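Local coordinates for phytase (Debaryomyces castellii, PDB 2GFI), which catalyses, as a 3-phytase, the removal of phosphate from inositol hexakisphosphate, as a member of the histidine acid phosphatase family, at residues I338-A342 and I343-I347; S361-H365 and V366-P370; Y390-D394 and A395-I399; R35-G38 and G39-Y43; D351-D355 and Y356-P360. All coordinates share one frame; numbering follows the deposited sequence.

Contact 1: residues I338-A342 and I343-I347; sequences IFHSA and IGILI
I343, the last residue of helix 333-343, pushes its CD1 methyl in between the rings of F339 and H340. Its CB starts beside H340 CA. With CG1 turned away from the carbonyl carbon (chi1 -62°), the branch heads back along the helix, where CG1 meets F339 CE1 at 3.6 Å and F339 O at about the same range. The tip, CD1, reaches both rings. It stands over the middle of the F339 ring, 3.5 Å from the centroid and 5° off the normal, and over the middle of the H340 ring, 3.7 Å from that centroid. One methyl therefore makes two CH-pi contacts. In the backbone, I343 N bonds to F339 O at 2.9 Å, and G344 N to H340 O at 2.8 Å, where the chain leaves the helix with positive phi. I347 brings CG1 to 3.2 Å from H340 O. A water donates to H340 O, lies in the plane of the imidazole at ND1, and accepts from L346 N; H340 NE2 bonds to T375. The imidazole thus has a methyl over one face and polar links at its nitrogens: the buried histidine has both nitrogens engaged, which probably fixes its ring rotation.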
loop_
_atom_site.group_PDB
_atom_site.type_symbol
_atom_site.label_atom_id
_atom_site.label_comp_id
_atom_site.label_asym_id
_atom_site.label_seq_id
_atom_site.Cartn_x
_atom_site.Cartn_y
_atom_site.Cartn_z
ATOM N N ILE A 338 10.628 -18.872 -26.280
ATOM C CA ILE A 338 11.634 -19.567 -27.058
ATOM C C ILE A 338 12.927 -18.749 -27.102
ATOM O O ILE A 338 14.008 -19.285 -26.914
ATOM C CB ILE A 338 11.082 -19.864 -28.473
ATOM C CG1 ILE A 338 9.898 -20.860 -28.389
ATOM C CG2 ILE A 338 12.205 -20.320 -29.401
ATOM C CD1 ILE A 338 9.045 -20.923 -29.642
ATOM N N PHE A 339 12.807 -17.446 -27.318
ATOM C CA PHE A 339 13.946 -16.536 -27.175
ATOM C C PHE A 339 14.675 -16.797 -25.854
ATOM O O PHE A 339 15.879 -17.029 -25.859
ATOM C CB PHE A 339 13.462 -15.078 -27.303
ATOM C CG PHE A 339 14.549 -14.041 -27.280
ATOM C CD1 PHE A 339 15.886 -14.363 -27.509
ATOM C CD2 PHE A 339 14.216 -12.702 -27.080
ATOM C CE1 PHE A 339 16.871 -13.354 -27.512
ATOM C CE2 PHE A 339 15.219 -11.691 -27.055
ATOM C CZ PHE A 339 16.530 -12.026 -27.290
ATOM N N HIS A 340 13.938 -16.817 -24.741
ATOM C CA HIS A 340 14.494 -17.091 -23.396
ATOM C C HIS A 340 15.066 -18.468 -23.214
ATOM O O HIS A 340 15.975 -18.670 -22.407
ATOM C CB HIS A 340 13.458 -16.812 -22.285
ATOM C CG HIS A 340 13.398 -15.370 -21.896
ATOM N ND1 HIS A 340 14.144 -14.845 -20.852
ATOM C CD2 HIS A 340 12.739 -14.331 -22.452
ATOM C CE1 HIS A 340 13.924 -13.546 -20.771
ATOM N NE2 HIS A 340 13.079 -13.207 -21.732
ATOM N N SER A 341 14.552 -19.427 -23.972
ATOM C CA SER A 341 15.189 -20.747 -24.024
ATOM C C SER A 341 16.663 -20.600 -24.442
ATOM O O SER A 341 17.543 -21.273 -23.905
ATOM C CB SER A 341 14.456 -21.643 -25.006
ATOM O OG SER A 341 14.796 -22.982 -24.767
ATOM N N ALA A 342 16.930 -19.699 -25.384
ATOM C CA ALA A 342 18.296 -19.457 -25.756
ATOM C C ALA A 342 18.995 -18.452 -24.839
ATOM O O ALA A 342 20.167 -18.652 -24.547
ATOM C CB ALA A 342 18.411 -19.063 -27.215
ATOM N N ILE A 343 18.320 -17.385 -24.399
ATOM C CA ILE A 343 18.924 -16.440 -23.425
ATOM C C ILE A 343 19.428 -17.171 -22.203
ATOM O O ILE A 343 20.542 -16.926 -21.732
ATOM C CB ILE A 343 17.953 -15.314 -22.976
ATOM C CG1 ILE A 343 17.529 -14.435 -24.167
ATOM C CG2 ILE A 343 18.624 -14.439 -21.902
ATOM C CD1 ILE A 343 16.235 -13.635 -23.951
ATOM N N GLY A 344 18.617 -18.075 -21.674
ATOM C CA GLY A 344 19.096 -18.935 -20.613
ATOM C C GLY A 344 19.255 -18.321 -19.241
ATOM O O GLY A 344 19.935 -18.869 -18.403
ATOM N N ILE A 345 18.595 -17.216 -18.965
ATOM C CA ILE A 345 18.672 -16.624 -17.625
ATOM C C ILE A 345 17.506 -17.005 -16.697
ATOM O O ILE A 345 17.584 -16.855 -15.476
ATOM C CB ILE A 345 18.826 -15.096 -17.735
ATOM C CG1 ILE A 345 17.651 -14.507 -18.514
ATOM C CG2 ILE A 345 20.145 -14.788 -18.406
ATOM C CD1 ILE A 345 17.593 -12.995 -18.460
ATOM N N LEU A 346 16.408 -17.467 -17.273
ATOM C CA LEU A 346 15.264 -17.862 -16.455
ATOM C C LEU A 346 14.892 -19.328 -16.700
ATOM O O LEU A 346 13.752 -19.748 -16.477
ATOM C CB LEU A 346 14.099 -16.897 -16.664
ATOM C CG LEU A 346 14.325 -15.528 -16.007
ATOM C CD1 LEU A 346 13.293 -14.544 -16.499
ATOM C CD2 LEU A 346 14.286 -15.630 -14.472
ATOM N N ILE A 347 15.901 -20.095 -17.121
ATOM C CA ILE A 347 15.753 -21.511 -17.486
ATOM C C ILE A 347 16.324 -22.417 -16.377
ATOM O O ILE A 347 17.461 -22.247 -15.960
ATOM C CB ILE A 347 16.451 -21.774 -18.884
ATOM C CG1 ILE A 347 15.967 -20.779 -19.940
ATOM C CG2 ILE A 347 16.277 -23.224 -19.355
ATOM C CD1 ILE A 347 14.453 -20.596 -20.015
HETATM O O HOH W 1 15.821 -17.143 -20.197
#

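Contact 2: residues S361-H365 and V366-P370; sequences SPYSH and VGITP
I368 CD1 comes obliquely to the outer end of the Y363 ring, 3.4 Å from CE1 and equally near OH, the two side chains crossing at about a right angle; Y292 makes an edge-to-face pair with the same ring. T369 OG1 likewise approaches the H365 ring at a slant, 2.9 Å from NE2, but the angle is too poor for a hydrogen bond. I368 reaches the tyrosine because CG1 points away from the carbonyl carbon (chi1 -53°) and the chain runs on extended. Beneath the side chains, H365 O accepts two N-H groups: T369 N at 2.8 Å, almost straight at 174°, and I368 N at 2.9 Å, from well above the carbonyl plane. S364 is the N-cap, its OG taking a weak bond from G367 N at 3.4 Å, and its O a second weak one from the same donor. Replacing H365 by an alanine would probably open a gap beside T369 OG1 and strip away the ring that packs along it. The short, weakly bonded helix 365-368 is wedged between helix 333-343, where H365 touches E337, T369 touches D333, the predicted proton donor, and Y363 OH bonds to E337, and helix 277-295, where D288 accepts from H365 N.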
loop_
_atom_site.group_PDB
_atom_site.type_symbol
_atom_site.label_atom_id
_atom_site.label_comp_id
_atom_site.label_asym_id
_atom_site.label_seq_id
_atom_site.Cartn_x
_atom_site.Cartn_y
_atom_site.Cartn_z
ATOM N N SER A 361 8.118 -23.042 -8.717
ATOM C CA SER A 361 8.221 -23.668 -10.014
ATOM C C SER A 361 9.603 -23.309 -10.568
ATOM O O SER A 361 9.962 -22.134 -10.595
ATOM C CB SER A 361 7.126 -23.179 -10.939
ATOM O OG SER A 361 7.392 -23.630 -12.258
ATOM N N PRO A 362 10.389 -24.305 -10.974
ATOM C CA PRO A 362 11.756 -24.064 -11.480
ATOM C C PRO A 362 11.741 -23.235 -12.744
ATOM O O PRO A 362 12.777 -22.717 -13.181
ATOM C CB PRO A 362 12.272 -25.480 -11.818
ATOM C CG PRO A 362 11.370 -26.411 -11.061
ATOM C CD PRO A 362 10.039 -25.736 -10.962
ATOM N N TYR A 363 10.575 -23.165 -13.362
ATOM C CA TYR A 363 10.408 -22.368 -14.538
ATOM C C TYR A 363 9.116 -21.618 -14.407
ATOM O O TYR A 363 8.067 -22.213 -14.325
ATOM C CB TYR A 363 10.338 -23.266 -15.759
ATOM C CG TYR A 363 10.100 -22.476 -17.010
ATOM C CD1 TYR A 363 11.132 -21.728 -17.590
ATOM C CD2 TYR A 363 8.852 -22.460 -17.604
ATOM C CE1 TYR A 363 10.918 -21.002 -18.738
ATOM C CE2 TYR A 363 8.626 -21.726 -18.765
ATOM C CZ TYR A 363 9.652 -21.005 -19.327
ATOM O OH TYR A 363 9.412 -20.282 -20.478
ATOM N N SER A 364 9.179 -20.300 -14.371
ATOM C CA SER A 364 7.976 -19.535 -14.098
ATOM C C SER A 364 7.552 -18.855 -15.387
ATOM O O SER A 364 8.124 -17.839 -15.822
ATOM C CB SER A 364 8.216 -18.538 -12.959
ATOM O OG SER A 364 7.069 -17.728 -12.763
ATOM N N HIS A 365 6.548 -19.431 -16.018
ATOM C CA HIS A 365 6.135 -18.877 -17.287
ATOM C C HIS A 365 5.744 -17.380 -17.193
ATOM O O HIS A 365 6.200 -16.551 -17.990
ATOM C CB HIS A 365 5.006 -19.684 -17.852
ATOM C CG HIS A 365 4.439 -19.088 -19.079
ATOM N ND1 HIS A 365 3.310 -18.312 -19.062
ATOM C CD2 HIS A 365 4.868 -19.108 -20.359
ATOM C CE1 HIS A 365 3.038 -17.915 -20.292
ATOM N NE2 HIS A 365 3.965 -18.388 -21.095
ATOM N N VAL A 366 4.912 -17.052 -16.204
ATOM C CA VAL A 366 4.424 -15.672 -15.977
ATOM C C VAL A 366 5.537 -14.680 -15.562
ATOM O O VAL A 366 5.378 -13.472 -15.721
ATOM C CB VAL A 366 3.266 -15.679 -14.955
ATOM C CG1 VAL A 366 3.778 -16.037 -13.567
ATOM C CG2 VAL A 366 2.526 -14.357 -14.957
ATOM N N GLY A 367 6.654 -15.194 -15.029
ATOM C CA GLY A 367 7.811 -14.363 -14.702
ATOM C C GLY A 367 8.454 -13.871 -16.002
ATOM O O GLY A 367 9.172 -12.857 -16.016
ATOM N N ILE A 368 8.176 -14.579 -17.099
ATOM C CA ILE A 368 8.801 -14.280 -18.386
ATOM C C ILE A 368 7.811 -13.583 -19.288
ATOM O O ILE A 368 8.114 -12.493 -19.797
ATOM C CB ILE A 368 9.378 -15.539 -19.100
ATOM C CG1 ILE A 368 10.338 -16.357 -18.210
ATOM C CG2 ILE A 368 10.112 -15.124 -20.394
ATOM C CD1 ILE A 368 10.975 -17.633 -18.982
ATOM N N THR A 369 6.630 -14.189 -19.486
ATOM C CA THR A 369 5.653 -13.633 -20.408
ATOM C C THR A 369 4.258 -13.437 -19.827
ATOM O O THR A 369 3.325 -14.160 -20.203
ATOM C CB THR A 369 5.556 -14.443 -21.735
ATOM O OG1 THR A 369 5.056 -15.759 -21.463
ATOM C CG2 THR A 369 6.939 -14.676 -22.386
ATOM N N PRO A 370 4.086 -12.447 -18.944
ATOM C CA PRO A 370 2.756 -12.039 -18.560
ATOM C C PRO A 370 2.222 -11.313 -19.773
ATOM O O PRO A 370 2.997 -11.053 -20.703
ATOM C CB PRO A 370 3.020 -11.040 -17.432
ATOM C CG PRO A 370 4.354 -10.439 -17.817
ATOM C CD PRO A 370 5.113 -11.633 -18.257
#

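Contact 3: residues Y390-D394 and A395-I399; sequences YVIND and AVIPI
I392 and I397 form the apolar centre of this hairpin, their CG1 atoms only 3.5 Å apart, tighter than ordinary van der Waals contact, with the side chains crossing at about a right angle. On the other face of the sheet V391 and V396 sit as a non-hydrogen-bonded pair, CG2 to CG2 4.4 Å. Farther out, I399 CD1 meets the edge of the Y390 ring at CE2, 4.1 Å away. The backbone bonds lie further out: I392 N bonds to A395 O at 2.8 Å and A395 N returns to I392 O at 3.0 Å, closing a type I' turn, while I397 N reaches Y390 O. Beyond that bond a water bridges Y390 N and I397 O. At the turn, D394 OD2 accepts from the hydroxyl of Y43. The hairpin pairs strand 395-397 with strand 385-392, which also pairs with strand 374-382. I392 and Y390 pack on H340 and I343 of helix 333-343, I399 lies on helix 412-423, and P398 touches F359 of the second subunit.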
loop_
_atom_site.group_PDB
_atom_site.type_symbol
_atom_site.label_atom_id
_atom_site.label_comp_id
_atom_site.label_asym_id
_atom_site.label_seq_id
_atom_site.Cartn_x
_atom_site.Cartn_y
_atom_site.Cartn_z
ATOM N N TYR A 390 19.974 -7.844 -18.591
ATOM C CA TYR A 390 18.572 -8.084 -18.882
ATOM C C TYR A 390 17.645 -7.534 -17.804
ATOM O O TYR A 390 17.896 -7.722 -16.622
ATOM C CB TYR A 390 18.351 -9.573 -18.968
ATOM C CG TYR A 390 18.788 -10.155 -20.271
ATOM C CD1 TYR A 390 17.879 -10.277 -21.332
ATOM C CD2 TYR A 390 20.114 -10.581 -20.464
ATOM C CE1 TYR A 390 18.272 -10.822 -22.529
ATOM C CE2 TYR A 390 20.516 -11.130 -21.686
ATOM C CZ TYR A 390 19.596 -11.232 -22.701
ATOM O OH TYR A 390 19.978 -11.769 -23.905
ATOM N N VAL A 391 16.564 -6.882 -18.230
ATOM C CA VAL A 391 15.496 -6.470 -17.342
ATOM C C VAL A 391 14.237 -7.146 -17.903
ATOM O O VAL A 391 13.727 -6.772 -18.976
ATOM C CB VAL A 391 15.359 -4.914 -17.291
ATOM C CG1 VAL A 391 14.562 -4.476 -16.087
ATOM C CG2 VAL A 391 16.743 -4.224 -17.251
ATOM N N ILE A 392 13.757 -8.174 -17.189
ATOM C CA ILE A 392 12.608 -8.945 -17.606
ATOM C C ILE A 392 11.461 -8.503 -16.718
ATOM O O ILE A 392 11.521 -8.602 -15.483
ATOM C CB ILE A 392 12.869 -10.405 -17.379
ATOM C CG1 ILE A 392 14.249 -10.816 -17.917
ATOM C CG2 ILE A 392 11.668 -11.258 -17.908
ATOM C CD1 ILE A 392 14.504 -10.374 -19.376
ATOM N N ASN A 393 10.425 -7.972 -17.342
ATOM C CA ASN A 393 9.252 -7.493 -16.611
ATOM C C ASN A 393 9.635 -6.693 -15.384
ATOM O O ASN A 393 9.168 -6.954 -14.271
ATOM C CB ASN A 393 8.369 -8.659 -16.302
ATOM C CG ASN A 393 8.039 -9.388 -17.525
ATOM O OD1 ASN A 393 8.210 -10.598 -17.622
ATOM N ND2 ASN A 393 7.616 -8.647 -18.520
ATOM N N ASP A 394 10.505 -5.720 -15.641
ATOM C CA ASP A 394 10.896 -4.712 -14.689
ATOM C C ASP A 394 11.810 -5.168 -13.578
ATOM O O ASP A 394 11.930 -4.473 -12.580
ATOM C CB ASP A 394 9.695 -3.987 -14.120
ATOM C CG ASP A 394 8.976 -3.204 -15.139
ATOM O OD1 ASP A 394 9.649 -2.406 -15.836
ATOM O OD2 ASP A 394 7.733 -3.289 -15.303
ATOM N N ALA A 395 12.473 -6.300 -13.767
ATOM C CA ALA A 395 13.429 -6.801 -12.798
ATOM C C ALA A 395 14.739 -7.085 -13.502
ATOM O O ALA A 395 14.726 -7.672 -14.569
ATOM C CB ALA A 395 12.909 -8.085 -12.161
ATOM N N VAL A 396 15.870 -6.678 -12.925
ATOM C CA VAL A 396 17.141 -7.058 -13.518
ATOM C C VAL A 396 17.273 -8.518 -13.223
ATOM O O VAL A 396 17.094 -8.935 -12.079
ATOM C CB VAL A 396 18.350 -6.294 -12.934
ATOM C CG1 VAL A 396 19.661 -6.868 -13.498
ATOM C CG2 VAL A 396 18.215 -4.758 -13.163
ATOM N N ILE A 397 17.548 -9.298 -14.258
ATOM C CA ILE A 397 17.875 -10.718 -14.104
ATOM C C ILE A 397 19.310 -10.931 -14.542
ATOM O O ILE A 397 19.572 -11.021 -15.742
ATOM C CB ILE A 397 16.906 -11.608 -14.932
ATOM C CG1 ILE A 397 15.430 -11.222 -14.668
ATOM C CG2 ILE A 397 17.195 -13.100 -14.703
ATOM C CD1 ILE A 397 14.889 -11.492 -13.233
ATOM N N PRO A 398 20.252 -10.984 -13.598
ATOM C CA PRO A 398 21.637 -11.182 -13.967
ATOM C C PRO A 398 21.875 -12.533 -14.673
ATOM O O PRO A 398 21.165 -13.515 -14.419
ATOM C CB PRO A 398 22.378 -11.107 -12.623
ATOM C CG PRO A 398 21.470 -10.275 -11.734
ATOM C CD PRO A 398 20.093 -10.818 -12.135
ATOM N N ILE A 399 22.844 -12.545 -15.590
ATOM C CA ILE A 399 23.253 -13.765 -16.229
ATOM C C ILE A 399 24.142 -14.492 -15.261
ATOM O O ILE A 399 25.062 -13.911 -14.717
ATOM C CB ILE A 399 24.026 -13.482 -17.514
ATOM C CG1 ILE A 399 23.177 -12.665 -18.468
ATOM C CG2 ILE A 399 24.500 -14.796 -18.118
ATOM C CD1 ILE A 399 23.966 -12.074 -19.590
HETATM O O HOH W 2 21.483 -9.713 -17.122
#

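Contact 4: residues R35-G38 and G39-Y43; sequences RFLG and GAAPY
L37 leans across the turn toward A41: its CB and CD1 both face the methyl of A41, 3.7 Å and 3.5 Å from A41 CB. CG lies away from the carbonyl carbon (chi1 -66°) and the chain then runs on extended to CD1, which lays the leucine alongside the alanine. A40 is set differently, with its CB 3.4 Å from L37 O, against the backbone. Between L37 and A40 the chain reverses in a type I' beta turn. Its one cross-turn bond runs from A40 N to L37 O, 3.2 Å long with an N-H...O angle of 160°, the donor standing 49° out of the carbonyl plane. G38 and G39 fill the two central positions, both at positive phi. A side chain at G39 would run into G38 O, so any residue larger than glycine would clash there. The turn lies in the loop ahead of strand 59-69. L37 packs on F280 of helix 277-295, and A40 on A260 and Y261 of helix 249-266, whose N264 bonds to A40 O. G39 O accepts from R69 at the end of strand 59-69, next to the predicted nucleophile H70, which links the turn to the strand that leads into the probable active site.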
loop_
_atom_site.group_PDB
_atom_site.type_symbol
_atom_site.label_atom_id
_atom_site.label_comp_id
_atom_site.label_asym_id
_atom_site.label_seq_id
_atom_site.Cartn_x
_atom_site.Cartn_y
_atom_site.Cartn_z
ATOM N N ARG A 35 -0.159 -14.212 -10.914
ATOM C CA ARG A 35 0.990 -15.090 -10.962
ATOM C C ARG A 35 0.567 -16.547 -11.133
ATOM O O ARG A 35 1.404 -17.379 -11.456
ATOM C CB ARG A 35 1.979 -14.865 -9.774
ATOM C CG ARG A 35 2.710 -13.502 -9.888
ATOM C CD ARG A 35 4.259 -13.449 -9.658
ATOM N NE ARG A 35 4.743 -12.043 -9.580
ATOM C CZ ARG A 35 4.357 -11.208 -8.574
ATOM N NH1 ARG A 35 3.515 -11.672 -7.623
ATOM N NH2 ARG A 35 4.789 -9.938 -8.491
ATOM N N PHE A 36 -0.729 -16.832 -10.953
ATOM C CA PHE A 36 -1.240 -18.202 -11.075
ATOM C C PHE A 36 -2.045 -18.430 -12.325
ATOM O O PHE A 36 -2.545 -19.558 -12.549
ATOM C CB PHE A 36 -2.054 -18.594 -9.844
ATOM C CG PHE A 36 -1.323 -18.346 -8.575
ATOM C CD1 PHE A 36 -0.083 -18.933 -8.361
ATOM C CD2 PHE A 36 -1.825 -17.464 -7.636
ATOM C CE1 PHE A 36 0.637 -18.666 -7.222
ATOM C CE2 PHE A 36 -1.105 -17.200 -6.470
ATOM C CZ PHE A 36 0.128 -17.787 -6.272
ATOM N N LEU A 37 -2.169 -17.375 -13.140
ATOM C CA LEU A 37 -3.043 -17.448 -14.329
ATOM C C LEU A 37 -2.287 -17.676 -15.625
ATOM O O LEU A 37 -2.845 -17.507 -16.697
ATOM C CB LEU A 37 -3.999 -16.255 -14.414
ATOM C CG LEU A 37 -5.002 -16.277 -13.255
ATOM C CD1 LEU A 37 -5.835 -14.996 -13.212
ATOM C CD2 LEU A 37 -5.864 -17.508 -13.358
ATOM N N GLY A 38 -1.015 -18.066 -15.503
ATOM C CA GLY A 38 -0.259 -18.585 -16.647
ATOM C C GLY A 38 0.110 -17.584 -17.741
ATOM O O GLY A 38 0.357 -17.980 -18.862
ATOM N N GLY A 39 0.154 -16.289 -17.417
ATOM C CA GLY A 39 0.418 -15.264 -18.432
ATOM C C GLY A 39 -0.822 -14.751 -19.141
ATOM O O GLY A 39 -0.729 -13.877 -19.994
ATOM N N ALA A 40 -1.995 -15.250 -18.787
ATOM C CA ALA A 40 -3.224 -14.854 -19.475
ATOM C C ALA A 40 -3.794 -13.579 -18.896
ATOM O O ALA A 40 -4.487 -12.822 -19.588
ATOM C CB ALA A 40 -4.274 -15.977 -19.381
ATOM N N ALA A 41 -3.551 -13.377 -17.603
ATOM C CA ALA A 41 -4.148 -12.293 -16.854
ATOM C C ALA A 41 -3.297 -11.009 -17.093
ATOM O O ALA A 41 -2.351 -11.056 -17.889
ATOM C CB ALA A 41 -4.248 -12.677 -15.373
ATOM N N PRO A 42 -3.624 -9.873 -16.464
ATOM C CA PRO A 42 -2.882 -8.644 -16.732
ATOM C C PRO A 42 -1.362 -8.714 -16.468
ATOM O O PRO A 42 -0.865 -9.649 -15.804
ATOM C CB PRO A 42 -3.580 -7.597 -15.843
ATOM C CG PRO A 42 -5.008 -8.137 -15.738
ATOM C CD PRO A 42 -4.757 -9.630 -15.554
ATOM N N TYR A 43 -0.650 -7.713 -17.000
ATOM C CA TYR A 43 0.768 -7.565 -16.745
ATOM C C TYR A 43 1.062 -7.614 -15.254
ATOM O O TYR A 43 0.301 -7.068 -14.435
ATOM C CB TYR A 43 1.275 -6.212 -17.281
ATOM C CG TYR A 43 2.750 -6.057 -17.061
ATOM C CD1 TYR A 43 3.653 -6.901 -17.691
ATOM C CD2 TYR A 43 3.241 -5.088 -16.193
ATOM C CE1 TYR A 43 5.013 -6.770 -17.472
ATOM C CE2 TYR A 43 4.593 -4.945 -15.981
ATOM C CZ TYR A 43 5.469 -5.785 -16.606
ATOM O OH TYR A 43 6.833 -5.626 -16.349
#

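Contact 5: residues D351-D355 and Y356-P360; sequences DLPVD and YTPFP
P353 presses its ring against Y356: CB is 3.3 Å from Y356 CE2, and CG 3.6 Å from Y356 CZ, the proline arriving at a slant. The same CG also meets P358 CG at 3.9 Å, so this one atom touches both the tyrosine and the second proline, while P353 O bonds to Y285. V354 points away and touches E225. D355 brings OD1 to the edge of the Y356 ring, in its plane and 3.6 Å from CD2, with carboxylate and ring planes 81° apart. Y356 CG sits between its own backbone N and carbonyl carbon (chi1 72°), a setting that swings the ring back against P353. Its OH bonds to K400 of the second subunit. Were Y356 an alanine, P353 would probably lose the ring it packs on and K400 of the second subunit its hydroxyl partner. This proline-rich surface loop between helices 333-343 and 365-368, braced by helix 277-295, is part of the contact with the second subunit, packing F359 edge-to-face on F49 and F408 of that chain.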
loop_
_atom_site.group_PDB
_atom_site.type_symbol
_atom_site.label_atom_id
_atom_site.label_comp_id
_atom_site.label_asym_id
_atom_site.label_seq_id
_atom_site.Cartn_x
_atom_site.Cartn_y
_atom_site.Cartn_z
ATOM N N ASP A 351 14.812 -30.470 -16.452
ATOM C CA ASP A 351 13.427 -30.573 -16.823
ATOM C C ASP A 351 12.537 -30.575 -15.594
ATOM O O ASP A 351 12.923 -31.074 -14.542
ATOM C CB ASP A 351 13.224 -31.832 -17.664
ATOM C CG ASP A 351 13.816 -31.690 -19.071
ATOM O OD1 ASP A 351 14.206 -30.567 -19.504
ATOM O OD2 ASP A 351 13.925 -32.671 -19.828
ATOM N N LEU A 352 11.360 -29.982 -15.738
ATOM C CA LEU A 352 10.428 -29.831 -14.650
ATOM C C LEU A 352 9.856 -31.182 -14.263
ATOM O O LEU A 352 9.601 -32.015 -15.128
ATOM C CB LEU A 352 9.315 -28.856 -15.054
ATOM C CG LEU A 352 9.562 -27.397 -14.659
ATOM C CD1 LEU A 352 10.916 -26.859 -15.202
ATOM C CD2 LEU A 352 8.409 -26.524 -15.131
ATOM N N PRO A 353 9.667 -31.418 -12.973
ATOM C CA PRO A 353 9.029 -32.641 -12.544
ATOM C C PRO A 353 7.540 -32.558 -12.839
ATOM O O PRO A 353 6.983 -31.456 -12.936
ATOM C CB PRO A 353 9.276 -32.649 -11.040
ATOM C CG PRO A 353 9.350 -31.169 -10.662
ATOM C CD PRO A 353 10.040 -30.540 -11.831
ATOM N N VAL A 354 6.910 -33.727 -12.985
ATOM C CA VAL A 354 5.476 -33.835 -13.236
ATOM C C VAL A 354 4.772 -34.568 -12.106
ATOM O O VAL A 354 3.552 -34.494 -11.968
ATOM C CB VAL A 354 5.196 -34.560 -14.570
ATOM C CG1 VAL A 354 5.691 -33.709 -15.727
ATOM C CG2 VAL A 354 5.837 -36.000 -14.599
ATOM N N ASP A 355 5.538 -35.270 -11.282
ATOM C CA ASP A 355 4.932 -36.208 -10.342
ATOM C C ASP A 355 4.720 -35.555 -8.979
ATOM O O ASP A 355 4.206 -36.157 -8.056
ATOM C CB ASP A 355 5.762 -37.510 -10.263
ATOM C CG ASP A 355 7.198 -37.264 -9.771
ATOM O OD1 ASP A 355 7.852 -36.253 -10.194
ATOM O OD2 ASP A 355 7.766 -38.025 -8.952
ATOM N N TYR A 356 5.084 -34.286 -8.872
ATOM C CA TYR A 356 4.701 -33.497 -7.715
ATOM C C TYR A 356 4.697 -32.036 -8.110
ATOM O O TYR A 356 5.064 -31.715 -9.231
ATOM C CB TYR A 356 5.671 -33.755 -6.556
ATOM C CG TYR A 356 7.042 -33.153 -6.770
ATOM C CD1 TYR A 356 7.419 -31.969 -6.109
ATOM C CD2 TYR A 356 7.974 -33.760 -7.636
ATOM C CE1 TYR A 356 8.690 -31.416 -6.312
ATOM C CE2 TYR A 356 9.253 -33.229 -7.808
ATOM C CZ TYR A 356 9.595 -32.056 -7.160
ATOM O OH TYR A 356 10.853 -31.529 -7.337
ATOM N N THR A 357 4.296 -31.158 -7.188
ATOM C CA THR A 357 4.335 -29.723 -7.421
ATOM C C THR A 357 5.564 -29.145 -6.703
ATOM O O THR A 357 5.653 -29.185 -5.481
ATOM C CB THR A 357 3.039 -29.040 -6.935
ATOM O OG1 THR A 357 1.912 -29.735 -7.470
ATOM C CG2 THR A 357 2.914 -27.584 -7.477
ATOM N N PRO A 358 6.524 -28.657 -7.487
ATOM C CA PRO A 358 7.707 -27.998 -6.931
ATOM C C PRO A 358 7.372 -26.594 -6.456
ATOM O O PRO A 358 6.495 -25.935 -7.026
ATOM C CB PRO A 358 8.689 -27.928 -8.130
ATOM C CG PRO A 358 7.799 -27.905 -9.324
ATOM C CD PRO A 358 6.560 -28.732 -8.961
ATOM N N PHE A 359 8.114 -26.145 -5.451
ATOM C CA PHE A 359 8.025 -24.811 -4.934
ATOM C C PHE A 359 9.463 -24.307 -4.760
ATOM O O PHE A 359 10.247 -24.893 -3.984
ATOM C CB PHE A 359 7.271 -24.838 -3.596
ATOM C CG PHE A 359 5.828 -25.164 -3.735
ATOM C CD1 PHE A 359 4.894 -24.147 -3.925
ATOM C CD2 PHE A 359 5.394 -26.496 -3.705
ATOM C CE1 PHE A 359 3.541 -24.451 -4.085
ATOM C CE2 PHE A 359 4.042 -26.817 -3.864
ATOM C CZ PHE A 359 3.118 -25.795 -4.046
ATOM N N PRO A 360 9.836 -23.254 -5.494
ATOM C CA PRO A 360 8.943 -22.581 -6.452
ATOM C C PRO A 360 8.911 -23.418 -7.732
ATOM O O PRO A 360 9.579 -24.430 -7.802
ATOM C CB PRO A 360 9.669 -21.252 -6.708
ATOM C CG PRO A 360 11.183 -21.690 -6.681
ATOM C CD PRO A 360 11.199 -22.687 -5.494
#

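How the contacts relate
Contacts 1, 5 and 2 follow one another along the chain, and contacts 1 and 2 pack directly: H340 CD2 is 3.4 Å from I368 CG2. Contact 3 also packs on contact 1, with I343 CG2 3.4 Å from Y390 CZ. Contact 4, earlier in sequence, meets contact 2, where H365 ND1 lies 3.0 Å from G38 O, and contact 3, where D394 OD2 is 2.7 Å from Y43 OH. Contacts 2 and 4 stand nearest the predicted proton donor D333: the T369 side chain is about 3 Å from the D333 side chain and about 8 Å from that of H70, the predicted nucleophile. Contact 5 lies away from this site, touching contact 2 through L352 CD1 and Y363 CB, 3.7 Å apart; like contacts 3 and 4 it touches the second subunit.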